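Local coordinates for protein trehalose-6-phosphate phosphatase (Neosartorya fumigata, PDB 5DXL) that belongs to the trehalose-phosphatase family of the HAD clan and is built on that clan's Rossmann-like alpha/beta core, a central sheet flanked by helices, at residues Asp37-Ile42 and Gln70-Glu75; Arg49-Leu54 and Glu75-Ile80; Ala61-Ser66 and Cys91-Pro96; Leu85-Gly90 and Asp99-Leu104. All coordinates share one frame; numbering follows the deposited sequence. Where two conformers were deposited one is given.

Contact 1 of 4, residues Asp37-Ile42 and Gln70-Glu75; sequences DPQAAI and QAFLDE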
# COMPACT_ATOMS: atom_id res chain seq x y z
N ASP A 37 4.20 -15.75 12.38
CA ASP A 37 4.76 -16.53 11.28
C ASP A 37 4.08 -16.16 9.96
O ASP A 37 2.91 -16.48 9.77
CB ASP A 37 4.61 -18.03 11.57
CG ASP A 37 5.11 -18.92 10.44
OD1 ASP A 37 5.81 -18.42 9.53
OD2 ASP A 37 4.81 -20.13 10.48
N PRO A 38 4.82 -15.49 9.06
CA PRO A 38 4.26 -15.00 7.78
C PRO A 38 3.59 -16.11 6.96
O PRO A 38 2.66 -15.83 6.21
CB PRO A 38 5.49 -14.44 7.06
CG PRO A 38 6.40 -14.02 8.16
CD PRO A 38 6.22 -15.07 9.23
N GLN A 39 4.07 -17.34 7.10
CA GLN A 39 3.45 -18.48 6.45
C GLN A 39 2.06 -18.81 6.99
O GLN A 39 1.21 -19.35 6.28
CB GLN A 39 4.36 -19.70 6.58
CG GLN A 39 5.59 -19.62 5.71
CD GLN A 39 5.26 -19.76 4.24
OE1 GLN A 39 5.11 -18.77 3.52
NE2 GLN A 39 5.14 -21.01 3.78
N ALA A 40 1.83 -18.48 8.26
CA ALA A 40 0.52 -18.65 8.87
C ALA A 40 -0.49 -17.67 8.28
O ALA A 40 -1.69 -17.77 8.51
CB ALA A 40 0.60 -18.47 10.39
N ALA A 41 0.02 -16.70 7.51
CA ALA A 41 -0.84 -15.72 6.86
C ALA A 41 -0.92 -15.99 5.37
O ALA A 41 -1.28 -15.10 4.60
CB ALA A 41 -0.35 -14.30 7.12
N ILE A 42 -0.55 -17.20 4.96
CA ILE A 42 -0.90 -17.71 3.64
C ILE A 42 -2.41 -17.68 3.54
O ILE A 42 -3.09 -18.13 4.47
CB ILE A 42 -0.35 -19.14 3.43
CG1 ILE A 42 1.13 -19.08 3.04
CG2 ILE A 42 -1.15 -19.89 2.38
CD1 ILE A 42 1.85 -20.38 3.21
N GLN A 70 7.41 -10.34 -4.08
CA GLN A 70 6.82 -10.69 -5.36
C GLN A 70 6.53 -12.19 -5.43
O GLN A 70 5.44 -12.60 -5.84
CB GLN A 70 7.77 -10.28 -6.50
CG GLN A 70 7.38 -10.73 -7.89
CD GLN A 70 8.49 -10.46 -8.88
OE1 GLN A 70 9.63 -10.17 -8.50
NE2 GLN A 70 8.17 -10.56 -10.17
N ALA A 71 7.48 -13.00 -4.98
CA ALA A 71 7.32 -14.44 -5.07
C ALA A 71 6.16 -14.95 -4.22
O ALA A 71 5.49 -15.93 -4.58
CB ALA A 71 8.62 -15.14 -4.68
N PHE A 72 5.89 -14.28 -3.10
CA PHE A 72 4.80 -14.66 -2.21
C PHE A 72 3.46 -14.35 -2.86
O PHE A 72 2.57 -15.21 -2.90
CB PHE A 72 4.91 -13.94 -0.87
CG PHE A 72 3.80 -14.29 0.10
CD1 PHE A 72 2.62 -13.55 0.12
CD2 PHE A 72 3.95 -15.35 0.98
CE1 PHE A 72 1.61 -13.87 1.00
CE2 PHE A 72 2.94 -15.67 1.87
CZ PHE A 72 1.76 -14.93 1.88
N LEU A 73 3.29 -13.13 -3.35
CA LEU A 73 2.02 -12.75 -3.96
C LEU A 73 1.76 -13.62 -5.18
O LEU A 73 0.64 -14.08 -5.39
CB LEU A 73 2.00 -11.27 -4.36
CG LEU A 73 2.02 -10.25 -3.23
CD1 LEU A 73 1.80 -8.87 -3.82
CD2 LEU A 73 0.99 -10.56 -2.15
N ASP A 74 2.79 -13.84 -5.99
CA ASP A 74 2.57 -14.62 -7.20
C ASP A 74 2.22 -16.06 -6.87
O ASP A 74 1.32 -16.65 -7.48
CB ASP A 74 3.78 -14.58 -8.12
CG ASP A 74 3.42 -14.95 -9.55
OD1 ASP A 74 2.22 -14.82 -9.92
OD2 ASP A 74 4.30 -15.39 -10.29
N GLU A 75 2.90 -16.63 -5.88
CA GLU A 75 2.65 -18.03 -5.56
C GLU A 75 1.23 -18.28 -5.04
O GLU A 75 0.58 -19.27 -5.40
CB GLU A 75 3.66 -18.54 -4.53
CG GLU A 75 3.28 -19.90 -3.98
CD GLU A 75 4.46 -20.79 -3.76
OE1 GLU A 75 5.46 -20.27 -3.22
OE2 GLU A 75 4.37 -22.00 -4.10
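Ile42 and Phe72 bring loop 37-42 and helix 70-75 closest, with CA atoms 8.7 Å apart. The backbones stay well separated, and the ring of Phe72 bridges the gap. Its CG stands anti to the backbone N (chi1 180°), which extends the ring from the helix toward the loop. The far rim of the ring, CE2 and CZ, does the touching. Ile42 supplies the apolar partner: its CG1 lies 4.0 Å from Phe72 CE2, and the two side chains cross obliquely. Across the contact, the ring's other neighbours are oxygens. Ala41 O approaches the ring edge near its plane, 4.1 Å from Phe72 CZ. Gln39 OE1 also comes to the edge, 4.1 Å from Phe72 CE2. The Gln39 chain bends at chi2, which brings its end back toward the helix, and its amide stands steeply to the ring, the planes 77° apart. Loop 37-42 follows the first strand of the Rossmann-like core, 21-25, and leads to helix 45-56, while helix 70-77 follows strand 60-65. The loop folds into a short 3-10 turn at 38-40. An Asx turn overlaps its start: Gln39 N donates to Asp37 OD1 at 3.2 Å, reaching it from above the carboxylate plane. Pro38 O accepts from Ala41 N within the turn and from Arg68 NH2. Arg68 also makes a cation-pi contact with Phe72, so one arginine serves both sides. Ala41 O is hydrogen-bonded to Tyr27 OH, which ties this part of the loop to the segment just after strand 21-25.

Contact 2 of 4, residues Arg49-Leu54 and Glu75-Ile80; sequences RTLKTL and EWMGHI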
# COMPACT_ATOMS: atom_id res chain seq x y z
N ARG A 49 -11.07 -17.53 -2.38
CA ARG A 49 -12.36 -17.60 -3.07
C ARG A 49 -12.97 -16.22 -3.20
O ARG A 49 -13.52 -15.86 -4.23
CB ARG A 49 -13.35 -18.51 -2.33
CG ARG A 49 -13.20 -19.99 -2.55
CD ARG A 49 -14.46 -20.73 -2.09
NE ARG A 49 -14.88 -20.35 -0.74
CZ ARG A 49 -14.40 -20.88 0.38
NH1 ARG A 49 -13.47 -21.83 0.32
NH2 ARG A 49 -14.85 -20.48 1.56
N THR A 50 -12.92 -15.48 -2.10
CA THR A 50 -13.51 -14.15 -2.03
C THR A 50 -12.87 -13.21 -3.04
O THR A 50 -13.56 -12.48 -3.75
CB THR A 50 -13.37 -13.60 -0.60
OG1 THR A 50 -13.98 -14.52 0.32
CG2 THR A 50 -14.05 -12.24 -0.46
N LEU A 51 -11.54 -13.24 -3.10
CA LEU A 51 -10.81 -12.40 -4.06
C LEU A 51 -11.05 -12.84 -5.50
O LEU A 51 -11.22 -11.99 -6.38
CB LEU A 51 -9.31 -12.42 -3.75
CG LEU A 51 -8.89 -11.70 -2.48
CD1 LEU A 51 -7.39 -11.89 -2.26
CD2 LEU A 51 -9.22 -10.22 -2.57
N LYS A 52 -11.05 -14.15 -5.73
CA LYS A 52 -11.24 -14.65 -7.09
C LYS A 52 -12.60 -14.22 -7.63
O LYS A 52 -12.73 -13.76 -8.78
CB LYS A 52 -11.09 -16.16 -7.12
CG LYS A 52 -11.32 -16.75 -8.50
CD LYS A 52 -11.13 -18.25 -8.48
CE LYS A 52 -11.37 -18.84 -9.87
NZ LYS A 52 -11.15 -20.31 -9.87
N THR A 53 -13.63 -14.35 -6.79
CA THR A 53 -14.98 -13.99 -7.20
C THR A 53 -15.10 -12.48 -7.45
O THR A 53 -15.71 -12.06 -8.43
CB THR A 53 -16.00 -14.45 -6.14
OG1 THR A 53 -15.98 -15.89 -6.09
CG2 THR A 53 -17.41 -13.97 -6.48
N LEU A 54 -14.49 -11.67 -6.59
CA LEU A 54 -14.54 -10.23 -6.78
C LEU A 54 -13.86 -9.82 -8.09
O LEU A 54 -14.39 -9.00 -8.85
CB LEU A 54 -13.89 -9.51 -5.59
CG LEU A 54 -14.01 -7.98 -5.62
CD1 LEU A 54 -15.44 -7.57 -5.28
CD2 LEU A 54 -13.03 -7.32 -4.64
N GLU A 75 2.90 -16.63 -5.88
CA GLU A 75 2.65 -18.03 -5.56
C GLU A 75 1.23 -18.28 -5.04
O GLU A 75 0.58 -19.27 -5.40
CB GLU A 75 3.66 -18.54 -4.53
CG GLU A 75 3.28 -19.90 -3.98
CD GLU A 75 4.46 -20.79 -3.76
OE1 GLU A 75 5.46 -20.27 -3.22
OE2 GLU A 75 4.37 -22.00 -4.10
N TRP A 76 0.74 -17.37 -4.20
CA TRP A 76 -0.49 -17.64 -3.47
C TRP A 76 -1.72 -16.95 -4.03
O TRP A 76 -2.83 -17.40 -3.79
CB TRP A 76 -0.30 -17.27 -1.99
CG TRP A 76 0.63 -18.25 -1.36
CD1 TRP A 76 1.96 -18.06 -1.09
CD2 TRP A 76 0.33 -19.60 -1.00
NE1 TRP A 76 2.49 -19.21 -0.55
CE2 TRP A 76 1.51 -20.17 -0.49
CE3 TRP A 76 -0.83 -20.37 -1.05
CZ2 TRP A 76 1.56 -21.48 -0.03
CZ3 TRP A 76 -0.78 -21.67 -0.59
CH2 TRP A 76 0.41 -22.21 -0.09
N MSE A 77 -1.51 -15.87 -4.77
CA MSE A 77 -2.61 -15.11 -5.37
C MSE A 77 -2.48 -14.93 -6.89
O MSE A 77 -3.41 -14.48 -7.55
CB MSE A 77 -2.70 -13.74 -4.68
CG MSE A 77 -3.38 -13.88 -3.35
SE MSE A 77 -3.26 -12.28 -2.22
CE MSE A 77 -1.73 -12.77 -1.11
N GLY A 78 -1.32 -15.28 -7.44
CA GLY A 78 -1.03 -15.01 -8.84
C GLY A 78 -1.85 -15.84 -9.82
O GLY A 78 -1.91 -15.51 -11.00
N HIS A 79 -2.46 -16.90 -9.32
CA HIS A 79 -3.30 -17.76 -10.15
C HIS A 79 -4.64 -17.10 -10.49
O HIS A 79 -5.41 -17.63 -11.30
CB HIS A 79 -3.56 -19.08 -9.45
CG HIS A 79 -4.37 -18.93 -8.20
ND1 HIS A 79 -3.85 -18.37 -7.05
CD2 HIS A 79 -5.67 -19.20 -7.94
CE1 HIS A 79 -4.79 -18.34 -6.12
NE2 HIS A 79 -5.90 -18.83 -6.64
N ILE A 80 -4.95 -15.98 -9.83
CA ILE A 80 -6.12 -15.17 -10.16
C ILE A 80 -5.65 -14.11 -11.14
O ILE A 80 -5.09 -13.09 -10.76
CB ILE A 80 -6.75 -14.54 -8.91
CG1 ILE A 80 -7.07 -15.62 -7.88
CG2 ILE A 80 -7.99 -13.73 -9.28
CD1 ILE A 80 -7.34 -15.10 -6.49
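Leu51, Lys52, Met77 and Ile80 carry this contact, which is apolar across the interface. Ile80 reaches toward helix 49-54 and lies against one turn of it. Its CD1 is 3.9 Å from Lys52 CB, and its CG2 is 4.0 Å from Lys52 CA. The same CD1 lies 4.3 Å from Leu51 CB. The Lys52 chain is extended beyond CG and leads its amine away, so its first carbons do the packing. Met77, a selenomethionine, packs on Leu51: its SE is 4.1 Å from Leu51 CD1, the chains crossing at a slant. Ile80 CG1 also lies over one face of the His79 ring, 3.6 Å above its plane.

Backbone bonds shape the second segment. A type I beta turn runs from Met77 to Ile80, closed by Ile80 N to Met77 O at 3.1 Å. It redirects the chain and brings the CA of Ile80 to 6.0 Å from that of Lys52. Arg94 binds Gly78 O and Ile80 O from outside the contact. Helix 45-56 thus packs against the turn that leads from helix 70-77 toward strand 84-87. Helices connecting successive parallel strands, as these two do, are typical of a Rossmann-like core.

Contact 3 of 4, residues Ala61-Ser66 and Cys91-Pro96; sequences AVWIIS and CFIRQP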
# COMPACT_ATOMS: atom_id res chain seq x y z
N ALA A 61 -11.77 -3.47 -10.79
CA ALA A 61 -10.32 -3.52 -10.86
C ALA A 61 -9.86 -3.77 -9.44
O ALA A 61 -10.07 -2.93 -8.56
CB ALA A 61 -9.73 -2.22 -11.42
N VAL A 62 -9.25 -4.93 -9.20
CA VAL A 62 -8.94 -5.35 -7.84
C VAL A 62 -7.43 -5.40 -7.64
O VAL A 62 -6.73 -6.14 -8.33
CB VAL A 62 -9.56 -6.73 -7.52
CG1 VAL A 62 -9.28 -7.13 -6.08
CG2 VAL A 62 -11.08 -6.71 -7.77
N TRP A 63 -6.95 -4.60 -6.69
CA TRP A 63 -5.52 -4.48 -6.41
C TRP A 63 -5.16 -4.93 -5.01
O TRP A 63 -5.84 -4.57 -4.04
CB TRP A 63 -5.06 -3.03 -6.59
CG TRP A 63 -4.90 -2.67 -8.04
CD1 TRP A 63 -5.87 -2.22 -8.88
CD2 TRP A 63 -3.71 -2.78 -8.81
NE1 TRP A 63 -5.34 -2.03 -10.15
CE2 TRP A 63 -4.01 -2.37 -10.12
CE3 TRP A 63 -2.40 -3.18 -8.52
CZ2 TRP A 63 -3.06 -2.34 -11.14
CZ3 TRP A 63 -1.45 -3.16 -9.53
CH2 TRP A 63 -1.79 -2.74 -10.82
N ILE A 64 -4.10 -5.73 -4.92
CA ILE A 64 -3.48 -6.06 -3.64
C ILE A 64 -2.18 -5.24 -3.54
O ILE A 64 -1.33 -5.34 -4.42
CB ILE A 64 -3.15 -7.57 -3.53
CG1 ILE A 64 -4.35 -8.45 -3.88
CG2 ILE A 64 -2.62 -7.93 -2.13
CD1 ILE A 64 -5.60 -8.14 -3.07
N ILE A 65 -2.05 -4.42 -2.49
CA ILE A 65 -0.92 -3.51 -2.35
C ILE A 65 -0.22 -3.85 -1.05
O ILE A 65 -0.69 -3.50 0.02
CB ILE A 65 -1.39 -2.04 -2.39
CG1 ILE A 65 -2.18 -1.79 -3.68
CG2 ILE A 65 -0.20 -1.08 -2.33
CD1 ILE A 65 -2.89 -0.45 -3.70
N SER A 66 0.91 -4.54 -1.16
CA SER A 66 1.46 -5.30 -0.03
C SER A 66 2.97 -5.17 0.13
O SER A 66 3.69 -4.94 -0.84
CB SER A 66 1.08 -6.78 -0.21
OG SER A 66 1.73 -7.61 0.73
N CYS A 91 7.79 -1.91 -5.35
CA CYS A 91 8.93 -2.16 -6.23
C CYS A 91 8.61 -3.10 -7.38
O CYS A 91 9.31 -3.08 -8.39
CB CYS A 91 10.09 -2.70 -5.42
SG CYS A 91 10.81 -1.42 -4.38
N PHE A 92 7.58 -3.91 -7.23
CA PHE A 92 7.17 -4.85 -8.29
C PHE A 92 5.68 -4.69 -8.54
O PHE A 92 4.89 -4.64 -7.60
CB PHE A 92 7.47 -6.29 -7.91
CG PHE A 92 8.93 -6.63 -7.93
CD1 PHE A 92 9.55 -7.00 -9.11
CD2 PHE A 92 9.69 -6.57 -6.77
CE1 PHE A 92 10.91 -7.31 -9.13
CE2 PHE A 92 11.04 -6.88 -6.78
CZ PHE A 92 11.65 -7.25 -7.96
N ILE A 93 5.29 -4.60 -9.81
CA ILE A 93 3.88 -4.46 -10.13
C ILE A 93 3.48 -5.40 -11.25
O ILE A 93 4.22 -5.59 -12.22
CB ILE A 93 3.53 -3.01 -10.53
CG1 ILE A 93 2.02 -2.83 -10.61
CG2 ILE A 93 4.15 -2.62 -11.85
CD1 ILE A 93 1.60 -1.38 -10.77
N ARG A 94 2.31 -6.02 -11.10
CA ARG A 94 1.72 -6.82 -12.16
C ARG A 94 0.33 -6.27 -12.45
O ARG A 94 -0.51 -6.24 -11.55
CB ARG A 94 1.64 -8.30 -11.79
CG ARG A 94 1.10 -9.19 -12.96
CD ARG A 94 0.60 -10.60 -12.52
NE ARG A 94 -0.74 -10.57 -11.92
CZ ARG A 94 -1.40 -11.66 -11.53
NH1 ARG A 94 -0.83 -12.86 -11.70
NH2 ARG A 94 -2.62 -11.57 -10.97
N GLN A 95 0.10 -5.81 -13.68
CA GLN A 95 -1.22 -5.30 -14.05
C GLN A 95 -2.23 -6.45 -14.12
O GLN A 95 -1.86 -7.58 -14.43
CB GLN A 95 -1.17 -4.59 -15.41
CG GLN A 95 -0.32 -3.33 -15.47
CD GLN A 95 -0.88 -2.20 -14.63
OE1 GLN A 95 -2.10 -2.03 -14.52
NE2 GLN A 95 -0.00 -1.41 -14.04
N PRO A 96 -3.51 -6.15 -13.87
CA PRO A 96 -4.56 -7.13 -14.14
C PRO A 96 -4.44 -7.75 -15.54
O PRO A 96 -4.23 -7.01 -16.52
CB PRO A 96 -5.85 -6.31 -14.01
CG PRO A 96 -5.49 -5.26 -12.98
CD PRO A 96 -4.05 -4.90 -13.31
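Trp63 points the six-membered part of its indole at segment 91-96, and three side chains gather round that rim. Ile93 comes to one corner of the rim. Its CG1 lies at the ring edge, near the plane, 3.6 Å from Trp63 CZ3, and its CD1 is 3.7 Å from Trp63 CH2. The isoleucine chain slants across the indole. CG1 is anti to the backbone N, which puts CG2 in the crowded position between N and the carbonyl carbon. Gln95 meets the same rim with its amide. The chain is bent at chi2, which brings its end back to the tryptophan, although CB points away from it. Gln95 OE1 lies near the ring plane, 3.5 Å from Trp63 CZ2, and the two planes are 68° apart. A carbonyl oxygen facing aromatic C-H groups in this way is probably mildly favourable. Pro96 runs at about a right angle to the indole. Its CD is 3.5 Å from Trp63 CZ2, in an oblique approach. The backbone joins in too, with Arg94 O 3.8 Å from Trp63 CH2. The arginine's own end is bonded elsewhere, to the carbonyls of Leu83, Ile80 and Gly78.

The two strands are not neighbours in the central sheet. Strand 84-87 runs between 60-65 and 92-94, and Trp63 bridges over it. A classic beta bulge at Cys91 and Phe92, facing Ala87, opens strand 92-94. Helix 190-199 covers this side, with Leu197 on Trp63 and Arg196 on Ile93.

Contact 4 of 4, residues Leu85-Gly90 and Asp99-Leu104; sequences LSAEHG and DDWENL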
# COMPACT_ATOMS: atom_id res chain seq x y z
N LEU A 85 -1.30 -6.72 -8.78
CA LEU A 85 -0.45 -7.01 -7.62
C LEU A 85 0.66 -5.98 -7.49
O LEU A 85 1.38 -5.72 -8.44
CB LEU A 85 0.15 -8.42 -7.73
CG LEU A 85 -0.89 -9.55 -7.85
CD1 LEU A 85 -0.18 -10.86 -8.18
CD2 LEU A 85 -1.73 -9.68 -6.57
N SER A 86 0.79 -5.40 -6.30
CA SER A 86 1.89 -4.49 -5.98
C SER A 86 2.65 -5.11 -4.82
O SER A 86 2.09 -5.30 -3.74
CB SER A 86 1.37 -3.10 -5.62
OG SER A 86 2.41 -2.28 -5.11
N ALA A 87 3.90 -5.48 -5.06
CA ALA A 87 4.69 -6.23 -4.07
C ALA A 87 5.92 -5.46 -3.65
O ALA A 87 6.37 -4.55 -4.35
CB ALA A 87 5.09 -7.59 -4.64
N GLU A 88 6.46 -5.83 -2.48
CA GLU A 88 7.74 -5.33 -1.99
C GLU A 88 7.74 -3.80 -1.92
O GLU A 88 8.65 -3.14 -2.40
CB GLU A 88 8.89 -5.86 -2.87
CG GLU A 88 8.98 -7.36 -2.80
CD GLU A 88 10.19 -7.96 -3.50
OE1 GLU A 88 11.29 -7.35 -3.45
OE2 GLU A 88 10.05 -9.05 -4.10
N HIS A 89 6.68 -3.27 -1.33
CA HIS A 89 6.57 -1.83 -1.09
C HIS A 89 6.72 -1.02 -2.37
O HIS A 89 7.55 -0.11 -2.46
CB HIS A 89 7.60 -1.40 -0.04
CG HIS A 89 7.49 -2.15 1.26
ND1 HIS A 89 8.23 -3.28 1.53
CD2 HIS A 89 6.69 -1.95 2.33
CE1 HIS A 89 7.90 -3.73 2.73
NE2 HIS A 89 6.98 -2.94 3.24
N GLY A 90 5.93 -1.38 -3.38
CA GLY A 90 5.86 -0.62 -4.61
C GLY A 90 6.97 -0.89 -5.61
O GLY A 90 7.10 -0.18 -6.60
N ASP A 99 0.80 -11.32 -17.49
CA ASP A 99 1.73 -12.26 -16.87
C ASP A 99 3.03 -11.56 -16.50
O ASP A 99 3.87 -12.14 -15.81
CB ASP A 99 2.04 -13.44 -17.81
CG ASP A 99 0.86 -14.39 -17.98
OD1 ASP A 99 0.04 -14.50 -17.05
OD2 ASP A 99 0.77 -15.03 -19.04
N ASP A 100 3.19 -10.32 -16.95
CA ASP A 100 4.46 -9.62 -16.83
C ASP A 100 4.56 -8.78 -15.56
O ASP A 100 3.71 -7.94 -15.29
CB ASP A 100 4.69 -8.71 -18.04
CG ASP A 100 4.66 -9.48 -19.36
OD1 ASP A 100 5.15 -10.63 -19.39
OD2 ASP A 100 4.15 -8.92 -20.35
N TRP A 101 5.61 -9.03 -14.79
CA TRP A 101 5.93 -8.19 -13.65
C TRP A 101 6.87 -7.07 -14.06
O TRP A 101 7.85 -7.32 -14.77
CB TRP A 101 6.58 -9.00 -12.54
CG TRP A 101 5.65 -9.88 -11.78
CD1 TRP A 101 5.27 -11.15 -12.09
CD2 TRP A 101 4.99 -9.55 -10.56
NE1 TRP A 101 4.42 -11.64 -11.14
CE2 TRP A 101 4.22 -10.67 -10.18
CE3 TRP A 101 4.96 -8.42 -9.74
CZ2 TRP A 101 3.46 -10.69 -9.02
CZ3 TRP A 101 4.19 -8.44 -8.60
CH2 TRP A 101 3.45 -9.57 -8.25
N GLU A 102 6.59 -5.84 -13.63
CA GLU A 102 7.54 -4.77 -13.84
C GLU A 102 8.34 -4.53 -12.57
O GLU A 102 7.78 -4.44 -11.48
CB GLU A 102 6.86 -3.47 -14.27
CG GLU A 102 7.86 -2.31 -14.29
CD GLU A 102 7.41 -1.10 -15.08
OE1 GLU A 102 6.20 -1.00 -15.39
OE2 GLU A 102 8.27 -0.24 -15.37
N ASN A 103 9.66 -4.42 -12.73
CA ASN A 103 10.55 -4.08 -11.63
C ASN A 103 10.72 -2.57 -11.61
O ASN A 103 11.52 -2.02 -12.36
CB ASN A 103 11.90 -4.78 -11.80
CG ASN A 103 12.83 -4.59 -10.61
OD1 ASN A 103 12.72 -3.61 -9.87
ND2 ASN A 103 13.75 -5.53 -10.43
N LEU A 104 9.97 -1.90 -10.74
CA LEU A 104 9.93 -0.45 -10.76
C LEU A 104 11.23 0.16 -10.23
O LEU A 104 11.57 1.29 -10.58
CB LEU A 104 8.72 0.06 -9.96
CG LEU A 104 7.40 -0.33 -10.63
CD1 LEU A 104 6.19 0.00 -9.76
CD2 LEU A 104 7.29 0.36 -11.97
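The first torsions of Trp101 and Leu85 place their side chains against each other. In both, CG lies beside the backbone N and anti to the carbonyl carbon, at chi1 -75° for Trp101 and -58° for Leu85. The indole thereby swings its six-membered ring over to strand 85-87. Leu85 is the main partner of the indole. Its CB is 3.5 Å from Trp101 CH2, and its CD1 is 3.7 Å from Trp101 CZ2. The leucine thus runs obliquely along the far end of the ring. Its carbonyl oxygen is close as well, with Leu85 O 3.9 Å from Trp101 CZ3. Ala87, two residues on, touches the same corner: its CB is 4.1 Å from Trp101 CZ3.

A second, smaller meeting lies at the other end, where Gly90 and Leu104 have CA atoms 7.4 Å apart. Here the leucine packs against a backbone carbonyl. Leu104 CD1 is 3.3 Å from Gly90 O, and Leu104 CB is 3.7 Å from it. Gly90 has a positive phi, which suits a glycine in the turn after the strand.

Strand 92-94 separates the two segments in the sheet. It pairs antiparallel with both neighbours, through Leu85 with Arg94 and Glu102 with Ile93, so strands 84-87, 92-94 and 101-103 form a meander at the edge of the sheet. Trp101 reaches past the middle strand, and Gln70 and Asp74 of helix 70-77 also pack on its indole.

Contact 1 lies at the surface, while contacts 2, 3 and 4 are buried. Helix 70-77 serves both contact 1 and contact 2, which touch where Ile42 meets Trp76. Contact 1 sets an aromatic ring among oxygens and one isoleucine; contact 2 is apolar packing of a helix against the turn after another. Contacts 3 and 4 belong to one sheet, their centres about 7 Å apart. Each uses a tryptophan to span a strand lying between its segments, and backbone bonds join strands 92-94 and 101-103 between them. Arg94 links contact 3 to contact 2 through the turn after helix 70-77. Glu88 and Gln70 tie contact 4 to contact 1.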